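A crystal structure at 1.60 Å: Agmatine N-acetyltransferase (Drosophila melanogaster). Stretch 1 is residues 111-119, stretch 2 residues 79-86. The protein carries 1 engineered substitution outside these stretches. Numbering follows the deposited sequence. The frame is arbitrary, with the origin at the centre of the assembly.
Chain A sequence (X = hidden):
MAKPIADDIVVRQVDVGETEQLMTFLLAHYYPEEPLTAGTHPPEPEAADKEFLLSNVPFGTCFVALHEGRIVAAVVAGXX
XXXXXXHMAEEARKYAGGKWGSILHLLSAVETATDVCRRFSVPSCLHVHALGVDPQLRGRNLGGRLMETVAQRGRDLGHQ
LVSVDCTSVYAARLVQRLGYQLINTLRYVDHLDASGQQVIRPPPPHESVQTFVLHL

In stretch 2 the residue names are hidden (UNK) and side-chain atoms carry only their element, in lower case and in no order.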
ATOM      1  N   GLU A 111       8.431   8.235   3.898  1.00 13.42           N
ATOM      2  CA  GLU A 111       7.688   9.422   3.481  1.00 13.70           C
ATOM      3  C   GLU A 111       8.546  10.677   3.604  1.00 16.10           C
ATOM      4  O   GLU A 111       8.520  11.549   2.730  1.00 15.42           O
ATOM      5  CB  GLU A 111       6.409   9.555   4.310  1.00 16.90           C
ATOM      6  CG  GLU A 111       5.642  10.853   4.084  1.00 15.89           C
ATOM      7  CD  GLU A 111       4.944  10.882   2.735  1.00 18.30           C
ATOM      8  OE1 GLU A 111       4.478   9.809   2.300  1.00 23.13           O
ATOM      9  OE2 GLU A 111       4.892  11.962   2.102  1.00 21.65           O
ATOM     10  N   THR A 112       9.336  10.773   4.674  1.00 14.64           N
ATOM     11  CA  THR A 112      10.230  11.917   4.827  1.00 16.80           C
ATOM     12  C   THR A 112      11.276  11.942   3.721  1.00 17.35           C
ATOM     13  O   THR A 112      11.601  13.010   3.188  1.00 17.55           O
ATOM     14  CB  THR A 112      10.913  11.864   6.191  1.00 19.23           C
ATOM     15  OG1 THR A 112       9.940  12.096   7.213  1.00 17.63           O
ATOM     16  CG2 THR A 112      12.013  12.912   6.281  1.00 20.91           C
ATOM     17  N   ALA A 113      11.799  10.768   3.349  1.00 15.85           N
ATOM     18  CA  ALA A 113      12.836  10.714   2.326  1.00 17.18           C
ATOM     19  C   ALA A 113      12.277  10.989   0.935  1.00 20.13           C
ATOM     20  O   ALA A 113      12.973  11.582   0.098  1.00 20.53           O
ATOM     21  CB  ALA A 113      13.524   9.346   2.356  1.00 18.44           C
ATOM     22  N   THR A 114      11.034  10.579   0.662  1.00 16.20           N
ATOM     23  CA  THR A 114      10.502  10.756  -0.691  1.00 18.13           C
ATOM     24  C   THR A 114       9.884  12.137  -0.879  1.00 19.88           C
ATOM     25  O   THR A 114      10.148  12.800  -1.890  1.00 19.07           O
ATOM     26  CB  THR A 114       9.483   9.666  -1.015  1.00 16.80           C
ATOM     27  OG1 THR A 114       8.466   9.618  -0.006  1.00 15.57           O
ATOM     28  CG2 THR A 114      10.168   8.314  -1.089  1.00 20.56           C
ATOM     29  N   ASP A 115       9.045  12.568   0.067  1.00 16.83           N
ATOM     30  CA  ASP A 115       8.513  13.935   0.119  1.00 18.31           C
ATOM     31  C   ASP A 115       8.045  14.397  -1.265  1.00 18.12           C
ATOM     32  O   ASP A 115       8.476  15.421  -1.789  1.00 16.92           O
ATOM     33  CB  ASP A 115       9.570  14.885   0.696  1.00 18.81           C
ATOM     34  CG  ASP A 115       8.984  16.192   1.227  1.00 25.53           C
ATOM     35  OD1 ASP A 115       7.756  16.388   1.175  1.00 23.69           O
ATOM     36  OD2 ASP A 115       9.767  17.040   1.699  1.00 30.11           O
ATOM     37  N   VAL A 116       7.142  13.611  -1.859  1.00 17.48           N
ATOM     38  CA  VAL A 116       6.973  13.687  -3.311  1.00 15.86           C
ATOM     39  C   VAL A 116       6.312  14.983  -3.743  1.00 18.23           C
ATOM     40  O   VAL A 116       6.467  15.405  -4.894  1.00 15.43           O
ATOM     41  CB  VAL A 116       6.178  12.487  -3.853  1.00 16.72           C
ATOM     42  CG1 VAL A 116       6.966  11.195  -3.683  1.00 17.09           C
ATOM     43  CG2 VAL A 116       4.759  12.421  -3.218  1.00 17.23           C
ATOM     44  N   CYS A 117       5.523  15.610  -2.875  1.00 16.51           N
ATOM     45  CA  CYS A 117       4.873  16.862  -3.263  1.00 18.71           C
ATOM     46  C   CYS A 117       5.897  17.966  -3.472  1.00 19.09           C
ATOM     47  O   CYS A 117       5.814  18.732  -4.446  1.00 22.51           O
ATOM     48  CB  CYS A 117       3.841  17.240  -2.202  1.00 19.79           C
ATOM     49  SG  CYS A 117       2.371  16.136  -2.314  1.00 19.56           S
ATOM     50  N   ARG A 118       6.892  18.020  -2.593  1.00 19.12           N
ATOM     51  CA  ARG A 118       7.987  18.966  -2.762  1.00 21.76           C
ATOM     52  C   ARG A 118       8.932  18.526  -3.873  1.00 21.09           C
ATOM     53  O   ARG A 118       9.420  19.356  -4.652  1.00 24.75           O
ATOM     54  CB  ARG A 118       8.758  19.103  -1.457  1.00 22.38           C
ATOM     55  CG  ARG A 118       7.915  19.629  -0.319  1.00 31.37           C
ATOM     56  CD  ARG A 118       8.770  20.086   0.856  1.00 32.30           C
ATOM     57  NE  ARG A 118       7.966  20.855   1.798  1.00 32.65           N
ATOM     58  CZ  ARG A 118       7.027  20.325   2.576  1.00 35.19           C
ATOM     59  NH1 ARG A 118       6.780  19.013   2.534  1.00 30.03           N
ATOM     60  NH2 ARG A 118       6.334  21.103   3.398  1.00 40.24           N
ATOM     61  N   ARG A 119       9.203  17.223  -3.953  1.00 19.11           N
ATOM     62  CA  ARG A 119      10.158  16.720  -4.932  1.00 15.94           C
ATOM     63  C   ARG A 119       9.733  17.056  -6.355  1.00 19.83           C
ATOM     64  O   ARG A 119      10.565  17.464  -7.174  1.00 21.88           O
ATOM     65  CB  ARG A 119      10.332  15.207  -4.760  1.00 18.90           C
ATOM     66  CG  ARG A 119      11.229  14.537  -5.804  1.00 20.80           C
ATOM     67  CD  ARG A 119      11.224  13.017  -5.622  1.00 26.21           C
ATOM     68  NE  ARG A 119      11.791  12.619  -4.332  1.00 26.85           N
ATOM     69  CZ  ARG A 119      13.001  12.087  -4.176  1.00 28.78           C
ATOM     70  NH1 ARG A 119      13.777  11.872  -5.231  1.00 26.61           N
ATOM     71  NH2 ARG A 119      13.437  11.765  -2.961  1.00 29.02           N
ATOM     72  N   UNK A  79      -5.318   9.902  -0.421  1.00 13.42           N
ATOM     73  CA  UNK A  79      -4.593  11.129  -0.755  1.00 13.53           C
ATOM     74  C   UNK A  79      -3.544  11.507   0.275  1.00 14.45           C
ATOM     75  O   UNK A  79      -3.639  11.168   1.459  1.00 14.94           O
ATOM     76  c   UNK A  79      -6.625  11.701   0.318  1.00 15.28           C
ATOM     77  c   UNK A  79      -5.708  12.181  -0.782  1.00 14.91           C
ATOM     78  c   UNK A  79      -6.627  10.189   0.199  1.00 16.44           C
ATOM     79  N   UNK A  80      -2.539  12.249  -0.193  1.00 14.98           N
ATOM     80  CA  UNK A  80      -1.602  12.896   0.715  1.00 16.31           C
ATOM     81  C   UNK A  80      -1.143  14.211   0.103  1.00 16.78           C
ATOM     82  O   UNK A  80      -1.209  14.414  -1.113  1.00 15.67           O
ATOM     83  c   UNK A  80       0.542  11.726  -0.104  1.00 16.60           C
ATOM     84  n   UNK A  80       3.689   9.509  -0.374  1.00 16.50           N
ATOM     85  c   UNK A  80       2.680  10.548  -0.755  1.00 16.45           C
ATOM     86  c   UNK A  80      -0.403  11.990   1.044  1.00 18.67           C
ATOM     87  c   UNK A  80       1.624  10.715   0.329  1.00 17.42           C
ATOM     88  N   UNK A  81      -0.698  15.117   0.975  1.00 16.40           N
ATOM     89  CA  UNK A  81      -0.192  16.410   0.538  1.00 16.25           C
ATOM     90  C   UNK A  81       1.189  16.659   1.133  1.00 15.27           C
ATOM     91  O   UNK A  81       1.807  15.746   1.698  1.00 16.98           O
ATOM     92  o   UNK A  81      -2.222  18.494   2.844  1.00 24.42           O
ATOM     93  c   UNK A  81      -1.347  17.697   2.428  1.00 20.19           C
ATOM     94  o   UNK A  81      -0.613  17.049   3.202  1.00 20.90           O
ATOM     95  c   UNK A  81      -1.183  17.526   0.913  1.00 15.90           C
ATOM     96  N   UNK A  82       1.680  17.895   1.024  1.00 17.21           N
ATOM     97  CA  UNK A  82       3.037  18.198   1.471  1.00 16.83           C
ATOM     98  C   UNK A  82       3.194  18.152   2.986  1.00 20.04           C
ATOM     99  O   UNK A  82       4.330  18.214   3.472  1.00 21.62           O
ATOM    100  c   UNK A  82       3.461  19.567   0.954  1.00 25.06           C
ATOM    101  o   UNK A  82       2.662  20.581   1.526  1.00 25.24           O
ATOM    102  N   UNK A  83       2.099  18.054   3.734  1.00 19.49           N
ATOM    103  CA  UNK A  83       2.150  17.889   5.179  1.00 19.70           C
ATOM    104  C   UNK A  83       2.315  16.434   5.599  1.00 17.98           C
ATOM    105  O   UNK A  83       2.566  16.167   6.776  1.00 18.17           O
ATOM    106  c   UNK A  83       0.939  18.608   7.300  1.00 27.32           C
ATOM    107  c   UNK A  83       0.432  18.167   9.395  1.00 26.78           C
ATOM    108  n   UNK A  83       1.344  19.121   9.395  1.00 29.49           N
ATOM    109  n   UNK A  83       0.167  17.839   8.143  1.00 28.36           N
ATOM    110  c   UNK A  83       0.878  18.481   5.810  1.00 20.61           C
ATOM    111  c   UNK A  83       1.677  19.418   8.096  1.00 25.99           C
ATOM    112  N   UNK A  84       2.211  15.486   4.667  1.00 16.04           N
ATOM    113  CA  UNK A  84       2.268  14.076   5.056  1.00 16.16           C
ATOM    114  C   UNK A  84       3.557  13.673   5.774  1.00 16.90           C
ATOM    115  O   UNK A  84       3.475  12.835   6.689  1.00 16.06           O
ATOM    116  c   UNK A  84       1.802  11.713   4.158  1.00 18.15           C
ATOM    117  c   UNK A  84       2.030  13.189   3.826  1.00 16.63           C
ATOM    118  o   UNK A  84       0.277  10.262   5.276  1.00 28.84           O
ATOM    119  o   UNK A  84      -0.252  12.386   5.234  1.00 25.78           O
ATOM    120  c   UNK A  84       0.519  11.443   4.948  1.00 23.97           C
ATOM    121  N   UNK A  85       4.743  14.204   5.451  1.00 17.52           N
ATOM    122  CA  UNK A  85       5.916  13.816   6.259  1.00 16.71           C
ATOM    123  C   UNK A  85       5.754  14.148   7.737  1.00 16.68           C
ATOM    124  O   UNK A  85       6.094  13.330   8.604  1.00 18.13           O
ATOM    125  c   UNK A  85       6.620  14.727   4.169  1.00 18.66           C
ATOM    126  c   UNK A  85       7.063  14.596   5.606  1.00 18.64           C
ATOM    127  c   UNK A  85       5.138  14.981   4.260  1.00 17.19           C
ATOM    128  N   UNK A  86       5.221  15.329   8.047  1.00 18.17           N
ATOM    129  CA  UNK A  86       5.009  15.706   9.439  1.00 18.57           C
ATOM    130  C   UNK A  86       3.904  14.873  10.069  1.00 18.60           C
ATOM    131  O   UNK A  86       4.026  14.420  11.215  1.00 19.39           O
ATOM    132  o   UNK A  86       5.488  17.797   6.806  1.00 27.97           O
ATOM    133  c   UNK A  86       4.671  17.193   9.519  1.00 19.82           C
ATOM    134  c   UNK A  86       5.852  18.110   9.181  1.00 25.40           C
ATOM    135  c   UNK A  86       6.322  18.022   7.723  1.00 34.76           C
ATOM    136  o   UNK A  86       7.546  18.164   7.496  1.00 40.14           O
TER
HETATM  137  O   HOH W   1       6.143  11.311  -0.291  1.00 18.91           O
HETATM  138  O   HOH W   2       5.913   8.598  -1.505  1.00 30.95           O
HETATM  139  O   HOH W   3       3.623  13.796   0.569  1.00 18.76           O
HETATM  140  O   HOH W   4       7.272  11.129   7.805  1.00 20.83           O

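Position 79 carries three carbons that close a ring onto its own backbone N. It does not reach stretch 1. The ring identifies Pro-79.

Position 80 has four carbons in an unbranched row ending in a nitrogen. Its CA-to-CB bond points toward stretch 1, and the terminal nitrogen lies 2.8 Å from Glu-111 OE1. This is Lys-80. Its chi2, chi3 and chi4 are all t, so the chain is extended. NZ forms a salt bridge with Glu-111 OE1, and CE packs 3.7 Å from Val-116 CG2.

Position 81 has two carbons, the second carrying two oxygens. Its CA-to-CB bond points away from stretch 1. A short carboxylate makes it Asp-81. Asp-81 OD1 accepts from the backbone N of position 83 at 2.9 Å, a capping bond at the turn that leads into a helix. The backbone C of Asp-81 lies 3.7 Å from Cys-117 SG.

Position 82 has one carbon and one oxygen, with no branch. Its CB is 3.9 Å from Cys-117 CB and covers one face of the Arg-118 guanidinium. One carbon and a terminal oxygen give Ser-82. Its backbone O accepts from Arg-118 NH1 at 2.7 Å.

Position 83 has one carbon followed by a five-membered ring of three carbons and two nitrogens. Its CA-to-CB bond points away from stretch 1, and it makes no contact with it. The imidazole identifies His-83.

Position 84 has three carbons, the third carrying two oxygens. Its second side-chain carbon is 3.5 Å from Glu-111 CD. This is Glu-84. Its N donates to Asp-81 O at 3.0 Å, within a type I turn from Asp-81 to Glu-84.

Position 85 again has three carbons closing onto the backbone N. The ring lies beside Glu-111, Thr-112 and Asp-115. It is Pro-85. CG is 3.6 Å from Asp-115 OD1, and CB is 4.1 Å from Thr-112 OG1.

Position 86 has three carbons, the third carrying two oxygens. CA-to-CB points away, although the end of the chain comes nearer. It is Glu-86.

The contact has two direct polar anchors, Lys-80 to Glu-111 and Arg-118 to the carbonyl of Ser-82. Arg-118 NH1 also bridges to Asp-115 OD1 at 3.1 Å, which ties it to its own stretch. Between the anchors, Cys-117 packs against the turn and Pro-85 against the helix. Water 1 accepts from Lys-80 NZ at 3.0 Å and donates to Glu-111 OE2 at 2.8 Å. Water 3 donates to Glu-111 OE2 at 2.7 Å and Asp-81 O at 2.9 Å. The two stretches together bury 523 Å².

Stretch 2 (79-86) PKDSHEPE
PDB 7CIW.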